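Local coordinates for protein UDP-N-acetylglucosamine pyrophosphorylase (PDB 3OC9) that probably catalyses the formation of UDP-N-acetylglucosamine and diphosphate from UTP and N-acetylglucosamine 1-phosphate, at residues E22-G27 with I199-L204; Q130-V135 with P150-G156; Y277-H282 with I310-V315. All coordinates share one frame; numbering follows the deposited sequence.

Interaction 1: E22-G27 with I199-L204; sequences EHYYRG and IGYMDL. With SO4 (sulfate ion), chain B.
Helices 22-27 and 199-204 cross almost at right angles, with segment axes 7.4 Å apart at 97°, and the CA atoms of G27 and G200 lie 4.3 Å from each other. Two glycines at the crossing let the backbones come this close. G200 CA sits 3.3 Å from H23 O in a nearly straight CA-H...O contact. That carbonyl also accepts the helical bond from G27 N.

H23 is directed toward the second helix, and its ring meets Y201 and L204. Y201 turns its edge to one face of this imidazole in a T-shaped pair, ring planes at 71°. CD1 of Y201 is 3.8 Å from H23 CE1. The imidazole of H23 is held by T20, whose backbone N binds ND1, while Y201 OH bonds to I17 O. L204 CD1 packs on H23 CD2 at 3.6 Å. The contact joins helix 21-32, near the start of the chain, to helix 196-204, within the nucleotidyltransferase fold of the GT-A type.

Farther along, R26 meets D203 in a salt bridge. Its chain bends at chi2 (64°), and NE and NH2 both grip D203 OD2, at 3.0 Å for NE. The oxygen lies in the guanidinium plane, but the nitrogens approach from one face of the carboxylate. D203 OD1 is taken by Y180 OH, which helps fix the carboxylate. R26 NH1 binds O4 of a sulfate ion at 2.9 Å, probably from the crystallisation liquor.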
loop_
_atom_site.group_PDB
_atom_site.type_symbol
_atom_site.label_atom_id
_atom_site.label_comp_id
_atom_site.label_asym_id
_atom_site.label_seq_id
_atom_site.Cartn_x
_atom_site.Cartn_y
_atom_site.Cartn_z
ATOM N N GLU A 22 -4.255 -12.483 21.274
ATOM C CA GLU A 22 -2.861 -12.429 21.761
ATOM C C GLU A 22 -1.946 -11.684 20.747
ATOM O O GLU A 22 -1.117 -10.838 21.148
ATOM C CB GLU A 22 -2.313 -13.837 22.093
ATOM C CG GLU A 22 -0.813 -13.885 22.507
ATOM C CD GLU A 22 -0.189 -15.296 22.559
ATOM O OE1 GLU A 22 -0.697 -16.242 21.905
ATOM O OE2 GLU A 22 0.851 -15.453 23.248
ATOM N N HIS A 23 -2.124 -11.970 19.452
ATOM C CA HIS A 23 -1.359 -11.277 18.388
ATOM C C HIS A 23 -1.650 -9.764 18.340
ATOM O O HIS A 23 -0.713 -8.951 18.238
ATOM C CB HIS A 23 -1.609 -11.890 16.988
ATOM C CG HIS A 23 -1.184 -13.326 16.859
ATOM N ND1 HIS A 23 -2.034 -14.314 16.409
ATOM C CD2 HIS A 23 0.005 -13.934 17.097
ATOM C CE1 HIS A 23 -1.399 -15.473 16.402
ATOM N NE2 HIS A 23 -0.156 -15.273 16.806
ATOM N N TYR A 24 -2.933 -9.392 18.398
ATOM C CA TYR A 24 -3.336 -7.963 18.410
ATOM C C TYR A 24 -2.652 -7.181 19.553
ATOM O O TYR A 24 -2.071 -6.111 19.330
ATOM C CB TYR A 24 -4.871 -7.854 18.498
ATOM C CG TYR A 24 -5.449 -6.450 18.647
ATOM C CD1 TYR A 24 -5.709 -5.659 17.527
ATOM C CD2 TYR A 24 -5.772 -5.940 19.900
ATOM C CE1 TYR A 24 -6.255 -4.366 17.650
ATOM C CE2 TYR A 24 -6.313 -4.646 20.036
ATOM C CZ TYR A 24 -6.546 -3.868 18.907
ATOM O OH TYR A 24 -7.091 -2.599 19.043
ATOM N N TYR A 25 -2.726 -7.703 20.780
ATOM C CA TYR A 25 -2.098 -7.017 21.929
ATOM C C TYR A 25 -0.562 -6.987 21.912
ATOM O O TYR A 25 0.038 -6.011 22.382
ATOM C CB TYR A 25 -2.660 -7.509 23.283
ATOM C CG TYR A 25 -4.113 -7.121 23.470
ATOM C CD1 TYR A 25 -4.489 -5.780 23.575
ATOM C CD2 TYR A 25 -5.119 -8.089 23.502
ATOM C CE1 TYR A 25 -5.821 -5.414 23.719
ATOM C CE2 TYR A 25 -6.463 -7.732 23.648
ATOM C CZ TYR A 25 -6.803 -6.388 23.746
ATOM O OH TYR A 25 -8.122 -6.004 23.902
ATOM N N ARG A 26 0.078 -8.020 21.358
ATOM C CA ARG A 26 1.542 -7.979 21.162
ATOM C C ARG A 26 1.937 -6.876 20.151
ATOM O O ARG A 26 2.994 -6.224 20.287
ATOM C CB ARG A 26 2.081 -9.353 20.732
ATOM C CG ARG A 26 3.603 -9.434 20.432
ATOM C CD ARG A 26 4.476 -9.163 21.659
ATOM N NE ARG A 26 5.897 -9.324 21.339
ATOM C CZ ARG A 26 6.899 -8.861 22.081
ATOM N NH1 ARG A 26 6.650 -8.196 23.207
ATOM N NH2 ARG A 26 8.157 -9.057 21.690
ATOM N N GLY A 27 1.081 -6.676 19.143
ATOM C CA GLY A 27 1.268 -5.580 18.174
ATOM C C GLY A 27 1.211 -4.202 18.844
ATOM O O GLY A 27 2.081 -3.359 18.602
ATOM N N ILE A 199 1.623 -7.095 12.922
ATOM C CA ILE A 199 2.906 -6.918 13.666
ATOM C C ILE A 199 3.080 -8.047 14.713
ATOM O O ILE A 199 4.154 -8.667 14.816
ATOM C CB ILE A 199 2.987 -5.502 14.353
ATOM C CG1 ILE A 199 2.922 -4.371 13.311
ATOM C CG2 ILE A 199 4.209 -5.379 15.340
ATOM C CD1 ILE A 199 4.051 -4.322 12.288
ATOM N N GLY A 200 2.014 -8.344 15.458
ATOM C CA GLY A 200 2.056 -9.438 16.447
ATOM C C GLY A 200 2.251 -10.831 15.832
ATOM O O GLY A 200 3.010 -11.669 16.365
ATOM N N TYR A 201 1.596 -11.068 14.698
ATOM C CA TYR A 201 1.726 -12.348 13.952
ATOM C C TYR A 201 3.180 -12.569 13.456
ATOM O O TYR A 201 3.781 -13.645 13.687
ATOM C CB TYR A 201 0.693 -12.388 12.801
ATOM C CG TYR A 201 0.380 -13.770 12.209
ATOM C CD1 TYR A 201 -0.509 -14.636 12.851
ATOM C CD2 TYR A 201 0.946 -14.186 10.986
ATOM C CE1 TYR A 201 -0.834 -15.901 12.303
ATOM C CE2 TYR A 201 0.627 -15.467 10.428
ATOM C CZ TYR A 201 -0.260 -16.310 11.097
ATOM O OH TYR A 201 -0.573 -17.575 10.576
ATOM N N MET A 202 3.770 -11.564 12.800
ATOM C CA MET A 202 5.147 -11.717 12.329
ATOM C C MET A 202 6.195 -11.818 13.469
ATOM O O MET A 202 7.219 -12.499 13.313
ATOM C CB MET A 202 5.500 -10.741 11.173
ATOM C CG MET A 202 5.745 -9.287 11.538
ATOM S SD MET A 202 6.123 -8.295 10.032
ATOM C CE MET A 202 7.567 -9.116 9.352
ATOM N N ASP A 203 5.915 -11.216 14.632
ATOM C CA ASP A 203 6.882 -11.326 15.747
ATOM C C ASP A 203 6.885 -12.709 16.375
ATOM O O ASP A 203 7.959 -13.285 16.589
ATOM C CB ASP A 203 6.699 -10.237 16.813
ATOM C CG ASP A 203 7.825 -10.246 17.870
ATOM O OD1 ASP A 203 9.011 -10.002 17.529
ATOM O OD2 ASP A 203 7.513 -10.498 19.044
ATOM N N LEU A 204 5.702 -13.263 16.619
ATOM C CA LEU A 204 5.622 -14.572 17.282
ATOM C C LEU A 204 6.087 -15.746 16.380
ATOM O O LEU A 204 6.621 -16.763 16.893
ATOM C CB LEU A 204 4.247 -14.781 17.956
ATOM C CG LEU A 204 3.833 -13.723 19.028
ATOM C CD1 LEU A 204 2.473 -14.027 19.660
ATOM C CD2 LEU A 204 4.886 -13.525 20.137
HETATM S S SO4 B . 9.746 -7.647 24.935
HETATM O O1 SO4 B . 9.646 -6.726 23.800
HETATM O O2 SO4 B . 10.295 -8.925 24.482
HETATM O O3 SO4 B . 10.621 -7.074 25.953
HETATM O O4 SO4 B . 8.419 -7.861 25.509
#

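Interaction 2: Q130-V135 with P150-G156; sequences QGMLPV and PYMAPNG. With EDO (1,2-ethanediol), chain C.
L133 and A153 form an antiparallel hydrogen-bonded pair, with N-H...O bonds in both directions: L133 N to A153 O and A153 N to L133 O, each 2.9 Å. The ladder runs on through V135 N to Y151 O and, at the other end, N155 N to G131 O. M132 pairs with P154, their side chains diverging, and P134 pairs with M152, as non-hydrogen-bonded pairs.

Beside P134, M152 folds back at chi2 (-72°) and chi3. Its SD then lies alongside the proline ring, 3.9 Å from P134 CG. M132 CE reaches across to M152 CB at 4.0 Å. On the sheet face of L133 and A153, V135 CG2 packs on A153 CB.

Beyond the L133-A153 pair the amides of Q130 and N155 meet with planes 68° apart. Q130 NE2 gives a 2.9 Å bond to N155 OD1 and a weak one to G156 O. Q130 OE1 accepts from O1 of an ethanediol, probably from the crystallisation liquor. N155 ND2 donates to a water that also takes a weak bond from G131 N.

The two strands form an antiparallel pair at the margin of the large mixed sheet. Farther out, the backbone of Q130 bonds to T100. Q130 NE2 thus joins N155 and, weakly, G156 O to the first segment by a side chain, while the strands are joined by backbone bonds.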
loop_
_atom_site.group_PDB
_atom_site.type_symbol
_atom_site.label_atom_id
_atom_site.label_comp_id
_atom_site.label_asym_id
_atom_site.label_seq_id
_atom_site.Cartn_x
_atom_site.Cartn_y
_atom_site.Cartn_z
ATOM N N GLN A 130 14.330 8.382 -4.650
ATOM C CA GLN A 130 14.873 7.210 -5.388
ATOM C C GLN A 130 15.560 7.683 -6.684
ATOM O O GLN A 130 15.371 8.836 -7.114
ATOM C CB GLN A 130 13.768 6.167 -5.694
ATOM C CG GLN A 130 12.700 6.656 -6.713
ATOM C CD GLN A 130 11.578 5.648 -7.023
ATOM O OE1 GLN A 130 10.380 5.964 -6.874
ATOM N NE2 GLN A 130 11.949 4.458 -7.496
ATOM N N GLY A 131 16.355 6.806 -7.298
ATOM C CA GLY A 131 17.017 7.106 -8.586
ATOM C C GLY A 131 16.053 7.267 -9.759
ATOM O O GLY A 131 14.951 6.720 -9.739
ATOM N N MET A 132 16.471 8.038 -10.767
ATOM C CA MET A 132 15.732 8.214 -12.033
ATOM C C MET A 132 16.638 7.881 -13.227
ATOM O O MET A 132 17.867 7.945 -13.098
ATOM C CB MET A 132 15.208 9.651 -12.159
ATOM C CG MET A 132 14.219 10.072 -11.041
ATOM S SD MET A 132 13.545 11.732 -11.299
ATOM C CE MET A 132 12.137 11.384 -12.352
ATOM N N LEU A 133 16.031 7.538 -14.372
ATOM C CA LEU A 133 16.748 7.280 -15.648
ATOM C C LEU A 133 16.039 7.953 -16.843
ATOM O O LEU A 133 14.815 8.090 -16.836
ATOM C CB LEU A 133 16.833 5.760 -15.913
ATOM C CG LEU A 133 17.656 4.853 -14.978
ATOM C CD1 LEU A 133 17.314 3.378 -15.204
ATOM C CD2 LEU A 133 19.177 5.088 -15.174
ATOM N N PRO A 134 16.796 8.363 -17.889
ATOM C CA PRO A 134 16.134 8.890 -19.107
ATOM C C PRO A 134 15.289 7.849 -19.873
ATOM O O PRO A 134 15.665 6.670 -19.961
ATOM C CB PRO A 134 17.308 9.368 -19.986
ATOM C CG PRO A 134 18.505 9.403 -19.094
ATOM C CD PRO A 134 18.266 8.397 -17.998
ATOM N N VAL A 135 14.143 8.282 -20.398
ATOM C CA VAL A 135 13.265 7.444 -21.225
ATOM C C VAL A 135 13.854 7.392 -22.652
ATOM O O VAL A 135 14.309 8.417 -23.148
ATOM C CB VAL A 135 11.807 8.028 -21.231
ATOM C CG1 VAL A 135 10.851 7.154 -22.048
ATOM C CG2 VAL A 135 11.284 8.235 -19.773
ATOM N N PRO A 150 16.314 15.958 -21.076
ATOM C CA PRO A 150 15.676 14.638 -21.298
ATOM C C PRO A 150 14.369 14.412 -20.513
ATOM O O PRO A 150 14.227 14.935 -19.399
ATOM C CB PRO A 150 16.738 13.655 -20.792
ATOM C CG PRO A 150 18.048 14.399 -20.864
ATOM C CD PRO A 150 17.681 15.830 -20.533
ATOM N N TYR A 151 13.429 13.635 -21.074
ATOM C CA TYR A 151 12.334 13.073 -20.265
ATOM C C TYR A 151 12.919 12.026 -19.306
ATOM O O TYR A 151 13.714 11.185 -19.721
ATOM C CB TYR A 151 11.234 12.428 -21.128
ATOM C CG TYR A 151 10.241 13.414 -21.735
ATOM C CD1 TYR A 151 9.339 14.116 -20.929
ATOM C CD2 TYR A 151 10.187 13.623 -23.113
ATOM C CE1 TYR A 151 8.425 15.028 -21.477
ATOM C CE2 TYR A 151 9.267 14.530 -23.677
ATOM C CZ TYR A 151 8.395 15.227 -22.849
ATOM O OH TYR A 151 7.487 16.123 -23.389
ATOM N N MET A 152 12.529 12.089 -18.034
ATOM C CA MET A 152 13.078 11.201 -16.995
ATOM C C MET A 152 11.969 10.403 -16.303
ATOM O O MET A 152 10.822 10.870 -16.224
ATOM C CB MET A 152 13.832 12.026 -15.939
ATOM C CG MET A 152 14.953 12.931 -16.486
ATOM S SD MET A 152 16.426 12.057 -17.040
ATOM C CE MET A 152 17.014 11.269 -15.527
ATOM N N ALA A 153 12.307 9.204 -15.805
ATOM C CA ALA A 153 11.362 8.388 -15.030
ATOM C C ALA A 153 12.036 7.695 -13.826
ATOM O O ALA A 153 13.221 7.393 -13.875
ATOM C CB ALA A 153 10.665 7.345 -15.940
ATOM N N PRO A 154 11.276 7.444 -12.734
ATOM C CA PRO A 154 11.828 6.674 -11.607
ATOM C C PRO A 154 12.303 5.269 -12.014
ATOM O O PRO A 154 11.806 4.707 -13.009
ATOM C CB PRO A 154 10.637 6.564 -10.629
ATOM C CG PRO A 154 9.649 7.592 -11.069
ATOM C CD PRO A 154 9.837 7.732 -12.554
ATOM N N ASN A 155 13.248 4.711 -11.252
ATOM C CA ASN A 155 13.840 3.401 -11.579
ATOM C C ASN A 155 12.974 2.160 -11.248
ATOM O O ASN A 155 13.447 1.029 -11.420
ATOM C CB ASN A 155 15.259 3.258 -10.989
ATOM C CG ASN A 155 15.285 3.306 -9.448
ATOM O OD1 ASN A 155 14.252 3.384 -8.790
ATOM N ND2 ASN A 155 16.491 3.290 -8.880
ATOM N N GLY A 156 11.725 2.374 -10.813
ATOM C CA GLY A 156 10.789 1.273 -10.456
ATOM C C GLY A 156 10.630 1.089 -8.942
ATOM O O GLY A 156 11.490 1.548 -8.170
HETATM C C1 EDO C . 8.888 3.777 -9.690
HETATM O O1 EDO C . 8.706 3.768 -8.262
HETATM C C2 EDO C . 7.567 3.890 -10.459
HETATM O O2 EDO C . 6.955 2.597 -10.612
HETATM O O HOH W 1 16.816 3.823 -5.887
#

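Interaction 3: Y277-H282 with I310-V315; sequences YQLPYH and IFFFDV. Unlike the reference sequence in segment 310-315: I310 (reference Met).
H282 lies flat against F311, and its edge faces D314. This is a face-to-face stack joined to a His-carboxylate hydrogen bond. It ties the loop leading into strand 282-286 to the loop after strand 305-309, whose residues from 312 on run as a 3-10 segment. Both loops belong to the UDPGP family region, of the GT-A type.

The imidazole and phenyl planes are only 16° apart, and the ring centroids are 4.0 Å from each other. F311 CD2 sits over the centre of the imidazole. The rings are nevertheless offset, since H282 CD2 lies toward the rim of the phenyl. H282 CB adds a CH-pi contact over the same phenyl ring. With chi1 at -63°, H282 has CG beside its backbone N and opposite its carbonyl carbon, which places the imidazole over the F311 ring.

The carboxylate of D314 comes from the opposite direction and is nearly coplanar with the imidazole. H282 NE2 donates to the syn lone pair of OD2 at 2.8 Å, and the bond is fairly straight at 159°. The stack and this bond together limit rotation of the imidazole.

Beside this polar centre, L279 CD2 packs on D314 CB at 3.8 Å and reaches V315. I310, which differs from the reference sequence (Met there), turns CG2 toward P280 O, L279 CB and CD1 of the Y281 ring. H157, outside the two segments, bonds to F312 N and its ring meets that of F311. Y277 OH is linked through a water to D314 O. A second water donates to P280 O and to D314 OD2, each at 2.7 Å, and accepts from F311 N.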
loop_
_atom_site.group_PDB
_atom_site.type_symbol
_atom_site.label_atom_id
_atom_site.label_comp_id
_atom_site.label_asym_id
_atom_site.label_seq_id
_atom_site.Cartn_x
_atom_site.Cartn_y
_atom_site.Cartn_z
ATOM N N TYR A 277 21.200 -6.755 -2.682
ATOM C CA TYR A 277 20.746 -7.724 -3.690
ATOM C C TYR A 277 20.538 -7.082 -5.063
ATOM O O TYR A 277 19.862 -6.048 -5.181
ATOM C CB TYR A 277 19.438 -8.376 -3.193
ATOM C CG TYR A 277 18.914 -9.580 -3.982
ATOM C CD1 TYR A 277 19.435 -10.863 -3.768
ATOM C CD2 TYR A 277 17.865 -9.440 -4.895
ATOM C CE1 TYR A 277 18.940 -11.980 -4.472
ATOM C CE2 TYR A 277 17.355 -10.555 -5.609
ATOM C CZ TYR A 277 17.901 -11.820 -5.383
ATOM O OH TYR A 277 17.415 -12.917 -6.074
ATOM N N GLN A 278 21.136 -7.681 -6.100
ATOM C CA GLN A 278 20.972 -7.204 -7.484
ATOM C C GLN A 278 19.682 -7.740 -8.135
ATOM O O GLN A 278 19.581 -8.940 -8.449
ATOM C CB GLN A 278 22.202 -7.584 -8.338
ATOM N N LEU A 279 18.700 -6.850 -8.326
ATOM C CA LEU A 279 17.402 -7.195 -8.937
ATOM C C LEU A 279 17.447 -7.264 -10.488
ATOM O O LEU A 279 18.201 -6.510 -11.117
ATOM C CB LEU A 279 16.314 -6.194 -8.464
ATOM C CG LEU A 279 15.985 -6.200 -6.948
ATOM C CD1 LEU A 279 15.187 -4.942 -6.539
ATOM C CD2 LEU A 279 15.196 -7.443 -6.544
ATOM N N PRO A 280 16.655 -8.168 -11.107
ATOM C CA PRO A 280 16.648 -8.288 -12.576
ATOM C C PRO A 280 15.913 -7.118 -13.278
ATOM O O PRO A 280 14.954 -6.569 -12.725
ATOM C CB PRO A 280 15.945 -9.628 -12.820
ATOM C CG PRO A 280 15.041 -9.805 -11.623
ATOM C CD PRO A 280 15.783 -9.176 -10.464
ATOM N N TYR A 281 16.374 -6.722 -14.474
ATOM C CA TYR A 281 15.685 -5.633 -15.204
ATOM C C TYR A 281 14.399 -6.104 -15.903
ATOM O O TYR A 281 14.281 -7.283 -16.302
ATOM C CB TYR A 281 16.636 -4.915 -16.206
ATOM C CG TYR A 281 17.762 -4.135 -15.545
ATOM C CD1 TYR A 281 17.491 -3.052 -14.699
ATOM C CD2 TYR A 281 19.103 -4.472 -15.771
ATOM C CE1 TYR A 281 18.522 -2.338 -14.081
ATOM C CE2 TYR A 281 20.149 -3.760 -15.155
ATOM C CZ TYR A 281 19.848 -2.693 -14.311
ATOM O OH TYR A 281 20.870 -1.979 -13.694
ATOM N N HIS A 282 13.421 -5.196 -16.000
ATOM C CA HIS A 282 12.192 -5.385 -16.792
ATOM C C HIS A 282 11.977 -4.176 -17.733
ATOM O O HIS A 282 12.502 -3.088 -17.454
ATOM C CB HIS A 282 10.960 -5.478 -15.865
ATOM C CG HIS A 282 10.974 -6.646 -14.918
ATOM N ND1 HIS A 282 10.249 -7.798 -15.146
ATOM C CD2 HIS A 282 11.600 -6.825 -13.727
ATOM C CE1 HIS A 282 10.438 -8.643 -14.142
ATOM N NE2 HIS A 282 11.262 -8.082 -13.272
ATOM N N ILE A 310 13.175 -1.916 -12.099
ATOM C CA ILE A 310 13.344 -3.078 -11.192
ATOM C C ILE A 310 12.099 -3.153 -10.279
ATOM O O ILE A 310 11.492 -2.110 -9.954
ATOM C CB ILE A 310 14.685 -3.020 -10.368
ATOM C CG1 ILE A 310 14.886 -1.634 -9.733
ATOM C CG2 ILE A 310 15.932 -3.414 -11.257
ATOM C CD1 ILE A 310 16.097 -1.491 -8.769
ATOM N N PHE A 311 11.706 -4.379 -9.883
ATOM C CA PHE A 311 10.409 -4.658 -9.190
ATOM C C PHE A 311 10.646 -5.169 -7.742
ATOM O O PHE A 311 11.463 -6.069 -7.533
ATOM C CB PHE A 311 9.605 -5.744 -9.957
ATOM C CG PHE A 311 9.043 -5.313 -11.313
ATOM C CD1 PHE A 311 9.032 -3.972 -11.726
ATOM C CD2 PHE A 311 8.466 -6.270 -12.149
ATOM C CE1 PHE A 311 8.486 -3.600 -12.972
ATOM C CE2 PHE A 311 7.909 -5.905 -13.387
ATOM C CZ PHE A 311 7.922 -4.567 -13.789
ATOM N N PHE A 312 9.960 -4.605 -6.743
ATOM C CA PHE A 312 10.282 -4.935 -5.352
ATOM C C PHE A 312 10.049 -6.418 -5.032
ATOM O O PHE A 312 10.802 -7.001 -4.256
ATOM C CB PHE A 312 9.576 -4.004 -4.319
ATOM C CG PHE A 312 8.124 -4.330 -4.087
ATOM C CD1 PHE A 312 7.748 -5.443 -3.318
ATOM C CD2 PHE A 312 7.128 -3.522 -4.635
ATOM C CE1 PHE A 312 6.382 -5.772 -3.126
ATOM C CE2 PHE A 312 5.767 -3.829 -4.444
ATOM C CZ PHE A 312 5.397 -4.954 -3.688
ATOM N N PHE A 313 9.042 -7.023 -5.662
ATOM C CA PHE A 313 8.686 -8.428 -5.351
ATOM C C PHE A 313 9.689 -9.466 -5.857
ATOM O O PHE A 313 9.661 -10.636 -5.434
ATOM C CB PHE A 313 7.213 -8.765 -5.721
ATOM C CG PHE A 313 6.813 -8.367 -7.124
ATOM C CD1 PHE A 313 6.097 -7.188 -7.347
ATOM C CD2 PHE A 313 7.151 -9.171 -8.223
ATOM C CE1 PHE A 313 5.723 -6.801 -8.645
ATOM C CE2 PHE A 313 6.771 -8.801 -9.536
ATOM C CZ PHE A 313 6.063 -7.607 -9.744
ATOM N N ASP A 314 10.620 -9.054 -6.732
ATOM C CA ASP A 314 11.725 -9.959 -7.098
ATOM C C ASP A 314 12.712 -10.219 -5.946
ATOM O O ASP A 314 13.595 -11.071 -6.086
ATOM C CB ASP A 314 12.481 -9.469 -8.366
ATOM C CG ASP A 314 11.667 -9.658 -9.658
ATOM O OD1 ASP A 314 10.907 -10.659 -9.782
ATOM O OD2 ASP A 314 11.791 -8.801 -10.579
ATOM N N VAL A 315 12.541 -9.513 -4.815
ATOM C CA VAL A 315 13.348 -9.759 -3.599
ATOM C C VAL A 315 12.838 -10.949 -2.748
ATOM O O VAL A 315 13.598 -11.503 -1.946
ATOM C CB VAL A 315 13.541 -8.473 -2.719
ATOM C CG1 VAL A 315 12.419 -8.299 -1.686
ATOM C CG2 VAL A 315 14.917 -8.512 -2.023
HETATM O O HOH W 2 15.211 -12.380 -7.820
HETATM O O HOH W 3 13.365 -6.588 -10.484
#

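In the fold
Interaction 1 joins helix 21-32 to helix 196-204. Interaction 2 is nested within the chain between those helices, and interaction 3 follows both. Interactions 1 and 2 lie on opposite sides of the chain's centre, their centres 39 Å apart. Interaction 3 is 29 Å from interaction 1 and 16 Å from interaction 2, centre to centre. Interactions 2 and 3 touch: I310 N and N155 O are 3.0 Å apart, a probable hydrogen bond. Strands 125-134 and 149-154 belong to the large mixed sheet, and K307 and K308 of strand 305-309 touch their side chains. Interactions 2 and 3 thus form one continuous region, while interaction 1 stands apart, its nearest atoms about 12 Å from interaction 3.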